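Local coordinates for prolyl 4-hydroxylase (Phytophthora capsici LT1534, PDB 6IUQ), which probably hydroxylates proline residues, as an iron(II)-dependent oxygenase of the 2-oxoglutarate family, at residues L270-E278 against L315-R326. Residues are numbered along the deposited sequence; the frame is centred on the assembly and turned at random.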
loop_
_atom_site.group_PDB
_atom_site.type_symbol
_atom_site.label_atom_id
_atom_site.label_comp_id
_atom_site.label_asym_id
_atom_site.label_seq_id
_atom_site.Cartn_x
_atom_site.Cartn_y
_atom_site.Cartn_z
ATOM N N LEU A 270 5.297 16.477 5.542
ATOM C CA LEU A 270 4.671 16.969 6.760
ATOM C C LEU A 270 4.225 15.850 7.659
ATOM O O LEU A 270 3.895 16.090 8.822
ATOM C CB LEU A 270 3.466 17.840 6.434
ATOM C CG LEU A 270 3.662 18.965 5.424
ATOM C CD1 LEU A 270 2.300 19.512 5.036
ATOM C CD2 LEU A 270 4.529 20.052 6.000
ATOM N N SER A 271 4.223 14.629 7.126
ATOM C CA SER A 271 3.583 13.503 7.814
ATOM C C SER A 271 4.275 13.116 9.116
ATOM O O SER A 271 3.609 12.728 10.075
ATOM C CB SER A 271 3.511 12.275 6.894
ATOM O OG SER A 271 4.814 11.789 6.599
ATOM N N ARG A 272 5.601 13.208 9.158
ATOM C CA ARG A 272 6.301 12.783 10.368
ATOM C C ARG A 272 5.980 13.747 11.503
ATOM O O ARG A 272 5.805 13.326 12.646
ATOM C CB ARG A 272 7.812 12.685 10.139
ATOM C CG ARG A 272 8.561 12.071 11.321
ATOM C CD ARG A 272 10.032 11.873 11.004
ATOM N NE ARG A 272 10.249 10.945 9.892
ATOM C CZ ARG A 272 10.398 9.633 10.025
ATOM N NH1 ARG A 272 10.346 9.059 11.232
ATOM N NH2 ARG A 272 10.594 8.887 8.943
ATOM N N GLY A 273 5.862 15.031 11.183
ATOM C CA GLY A 273 5.391 16.027 12.137
ATOM C C GLY A 273 3.941 15.832 12.536
ATOM O O GLY A 273 3.612 15.755 13.710
ATOM N N VAL A 274 3.049 15.722 11.560
ATOM C CA VAL A 274 1.639 15.574 11.898
ATOM C C VAL A 274 1.386 14.255 12.641
ATOM O O VAL A 274 0.619 14.207 13.597
ATOM C CB VAL A 274 0.755 15.667 10.645
ATOM C CG1 VAL A 274 -0.696 15.411 11.004
ATOM C CG2 VAL A 274 0.922 17.022 9.970
ATOM N N TYR A 275 2.060 13.185 12.243
ATOM C CA TYR A 275 1.813 11.887 12.867
ATOM C C TYR A 275 2.986 11.402 13.726
ATOM O O TYR A 275 3.237 10.206 13.812
ATOM C CB TYR A 275 1.495 10.846 11.787
ATOM C CG TYR A 275 0.171 11.091 11.102
ATOM C CD1 TYR A 275 0.032 12.081 10.140
ATOM C CD2 TYR A 275 -0.941 10.345 11.432
ATOM C CE1 TYR A 275 -1.189 12.323 9.528
ATOM C CE2 TYR A 275 -2.157 10.562 10.825
ATOM C CZ TYR A 275 -2.276 11.554 9.872
ATOM O OH TYR A 275 -3.483 11.769 9.272
ATOM N N GLU A 276 3.696 12.328 14.360
ATOM C CA GLU A 276 4.822 11.990 15.222
ATOM C C GLU A 276 4.551 10.836 16.181
ATOM O O GLU A 276 5.366 9.928 16.306
ATOM C CB GLU A 276 5.242 13.217 16.033
ATOM C CG GLU A 276 6.648 13.110 16.603
ATOM C CD GLU A 276 6.965 14.218 17.599
ATOM O OE1 GLU A 276 6.538 15.382 17.394
ATOM O OE2 GLU A 276 7.633 13.906 18.608
ATOM N N GLU A 277 3.408 10.857 16.851
ATOM C CA GLU A 277 3.100 9.832 17.840
ATOM C C GLU A 277 3.057 8.457 17.181
ATOM O O GLU A 277 3.642 7.491 17.693
ATOM C CB GLU A 277 1.771 10.125 18.544
ATOM C CG GLU A 277 1.716 11.458 19.291
ATOM C CD GLU A 277 1.684 12.669 18.351
ATOM O OE1 GLU A 277 1.352 12.511 17.148
ATOM O OE2 GLU A 277 2.018 13.781 18.810
ATOM N N GLU A 278 2.374 8.374 16.037
ATOM C CA GLU A 278 2.278 7.118 15.293
ATOM C C GLU A 278 3.634 6.630 14.761
ATOM O O GLU A 278 3.977 5.453 14.906
ATOM C CB GLU A 278 1.291 7.252 14.132
ATOM C CG GLU A 278 -0.167 7.252 14.548
ATOM C CD GLU A 278 -0.674 8.600 15.048
ATOM O OE1 GLU A 278 -0.035 9.642 14.801
ATOM O OE2 GLU A 278 -1.740 8.618 15.698
ATOM N N LEU A 315 7.270 26.389 9.642
ATOM C CA LEU A 315 6.872 25.015 9.358
ATOM C C LEU A 315 6.201 24.366 10.579
ATOM O O LEU A 315 5.150 23.739 10.446
ATOM C CB LEU A 315 8.083 24.196 8.902
ATOM C CG LEU A 315 7.824 22.738 8.545
ATOM C CD1 LEU A 315 6.764 22.595 7.431
ATOM C CD2 LEU A 315 9.137 22.097 8.132
ATOM N N TYR A 316 6.785 24.553 11.764
ATOM C CA TYR A 316 6.230 23.994 12.997
ATOM C C TYR A 316 4.836 24.520 13.328
ATOM O O TYR A 316 3.963 23.735 13.682
ATOM C CB TYR A 316 7.161 24.277 14.177
ATOM C CG TYR A 316 6.761 23.597 15.470
ATOM C CD1 TYR A 316 6.799 22.214 15.591
ATOM C CD2 TYR A 316 6.376 24.344 16.586
ATOM C CE1 TYR A 316 6.448 21.581 16.797
ATOM C CE2 TYR A 316 6.022 23.730 17.790
ATOM C CZ TYR A 316 6.062 22.347 17.890
ATOM O OH TYR A 316 5.717 21.731 19.076
ATOM N N GLY A 317 4.630 25.834 13.250
ATOM C CA GLY A 317 3.303 26.403 13.465
ATOM C C GLY A 317 2.281 25.811 12.493
ATOM O O GLY A 317 1.138 25.530 12.850
ATOM N N PHE A 318 2.712 25.591 11.254
ATOM C CA PHE A 318 1.845 25.010 10.244
ATOM C C PHE A 318 1.498 23.574 10.623
ATOM O O PHE A 318 0.329 23.212 10.615
ATOM C CB PHE A 318 2.516 25.077 8.870
ATOM C CG PHE A 318 1.676 24.520 7.750
ATOM C CD1 PHE A 318 0.376 24.970 7.552
ATOM C CD2 PHE A 318 2.191 23.560 6.889
ATOM C CE1 PHE A 318 -0.402 24.452 6.527
ATOM C CE2 PHE A 318 1.423 23.044 5.856
ATOM C CZ PHE A 318 0.126 23.489 5.678
ATOM N N ILE A 319 2.509 22.777 10.980
ATOM C CA ILE A 319 2.314 21.389 11.412
ATOM C C ILE A 319 1.333 21.297 12.580
ATOM O O ILE A 319 0.459 20.425 12.600
ATOM C CB ILE A 319 3.650 20.721 11.861
ATOM C CG1 ILE A 319 4.695 20.656 10.729
ATOM C CG2 ILE A 319 3.399 19.343 12.397
ATOM C CD1 ILE A 319 4.414 19.686 9.685
ATOM N N GLN A 320 1.491 22.188 13.557
ATOM C CA GLN A 320 0.634 22.198 14.750
ATOM C C GLN A 320 -0.826 22.521 14.416
ATOM O O GLN A 320 -1.735 21.971 15.028
ATOM C CB GLN A 320 1.149 23.208 15.798
ATOM C CG GLN A 320 2.391 22.763 16.579
ATOM C CD GLN A 320 2.071 21.889 17.793
ATOM O OE1 GLN A 320 1.167 21.053 17.756
ATOM N NE2 GLN A 320 2.818 22.087 18.880
ATOM N N ARG A 321 -1.050 23.424 13.466
ATOM C CA ARG A 321 -2.408 23.698 12.986
ATOM C C ARG A 321 -3.002 22.476 12.306
ATOM O O ARG A 321 -4.181 22.181 12.473
ATOM C CB ARG A 321 -2.427 24.889 12.025
ATOM C CG ARG A 321 -2.150 26.201 12.722
ATOM C CD ARG A 321 -2.823 27.345 12.021
ATOM N NE ARG A 321 -2.572 28.598 12.722
ATOM C CZ ARG A 321 -3.397 29.136 13.612
ATOM N NH1 ARG A 321 -4.541 28.532 13.919
ATOM N NH2 ARG A 321 -3.072 30.278 14.196
ATOM N N LEU A 322 -2.187 21.752 11.547
ATOM C CA LEU A 322 -2.672 20.516 10.938
ATOM C C LEU A 322 -2.980 19.496 12.004
ATOM O O LEU A 322 -3.965 18.770 11.900
ATOM C CB LEU A 322 -1.659 19.957 9.939
ATOM C CG LEU A 322 -1.348 20.909 8.780
ATOM C CD1 LEU A 322 -0.330 20.292 7.854
ATOM C CD2 LEU A 322 -2.618 21.263 8.027
ATOM N N ARG A 323 -2.153 19.431 13.041
ATOM C CA ARG A 323 -2.401 18.478 14.117
ATOM C C ARG A 323 -3.701 18.828 14.838
ATOM O O ARG A 323 -4.448 17.945 15.243
ATOM C CB ARG A 323 -1.225 18.443 15.088
ATOM C CG ARG A 323 -0.007 17.765 14.491
ATOM C CD ARG A 323 1.201 17.926 15.372
ATOM N NE ARG A 323 0.880 17.492 16.718
ATOM C CZ ARG A 323 0.990 16.245 17.162
ATOM N NH1 ARG A 323 1.441 15.275 16.368
ATOM N NH2 ARG A 323 0.657 15.969 18.414
ATOM N N ASP A 324 -3.985 20.121 14.962
ATOM C CA ASP A 324 -5.253 20.579 15.534
ATOM C C ASP A 324 -6.483 20.170 14.695
ATOM O O ASP A 324 -7.522 19.798 15.237
ATOM C CB ASP A 324 -5.221 22.093 15.703
ATOM C CG ASP A 324 -4.456 22.526 16.946
ATOM O OD1 ASP A 324 -4.542 21.808 17.967
ATOM O OD2 ASP A 324 -3.767 23.577 16.896
ATOM N N VAL A 325 -6.365 20.250 13.375
ATOM C CA VAL A 325 -7.423 19.794 12.481
ATOM C C VAL A 325 -7.680 18.301 12.669
ATOM O O VAL A 325 -8.822 17.842 12.718
ATOM C CB VAL A 325 -7.065 20.051 11.013
ATOM C CG1 VAL A 325 -8.090 19.400 10.110
ATOM C CG2 VAL A 325 -6.963 21.553 10.738
ATOM N N ARG A 326 -6.595 17.549 12.780
ATOM C CA ARG A 326 -6.664 16.121 13.010
ATOM C C ARG A 326 -7.394 15.786 14.314
ATOM O O ARG A 326 -8.257 14.906 14.349
ATOM C CB ARG A 326 -5.251 15.541 13.026
ATOM C CG ARG A 326 -5.191 14.106 12.600
ATOM C CD ARG A 326 -3.820 13.520 12.837
ATOM N NE ARG A 326 -3.973 12.170 13.366
ATOM C CZ ARG A 326 -3.023 11.505 14.005
ATOM N NH1 ARG A 326 -1.833 12.066 14.194
ATOM N NH2 ARG A 326 -3.278 10.285 14.456
#
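Leu270 splits its two methyls over helix 313-328: CD2 lies 3.7 Å from Leu315 CD1 and also meets Ile319, while CD1 reaches Phe318 and Leu322. One turn after Leu270, the backbone of Gly273 lies against Ile319, its C atom 3.6 Å from Ile319 CG2, and Val274 enters as a knob among Ile319, Leu322, Arg323 and Arg326. This is the close, apolar half, continued by Leu258 and Leu261 of helix 254-262 against Leu322.

Beyond Val274 the contact becomes polar and opens toward solvent at Glu277. Arg323, in turn a knob among Gly273, Val274, Glu276 and Glu277, bends at chi3 (53°) to meet this carboxylate end-on; NH1 meets the syn lone pair of Glu277 OE1 nearly straight, at 2.9 Å, and NH2 meets OE2 from above the carboxylate plane. Arg326 also grips Glu278 end-on, but from farther above the carboxylate plane, NH2 lying 2.6 Å from Glu278 OE2. Its guanidinium lies over one face of the Tyr275 ring, planes 19° apart, and its CD adds a CH-pi contact; ring and salt bridge together should limit its rotation. Tyr275 OH bonds to Leu192 N.

Two helical segments broken at Tyr275 thus dock on helix 313-328 by knobs-into-holes packing with a salt-bridged polar side, within a C-terminal helical region beside the double-stranded beta-helix core.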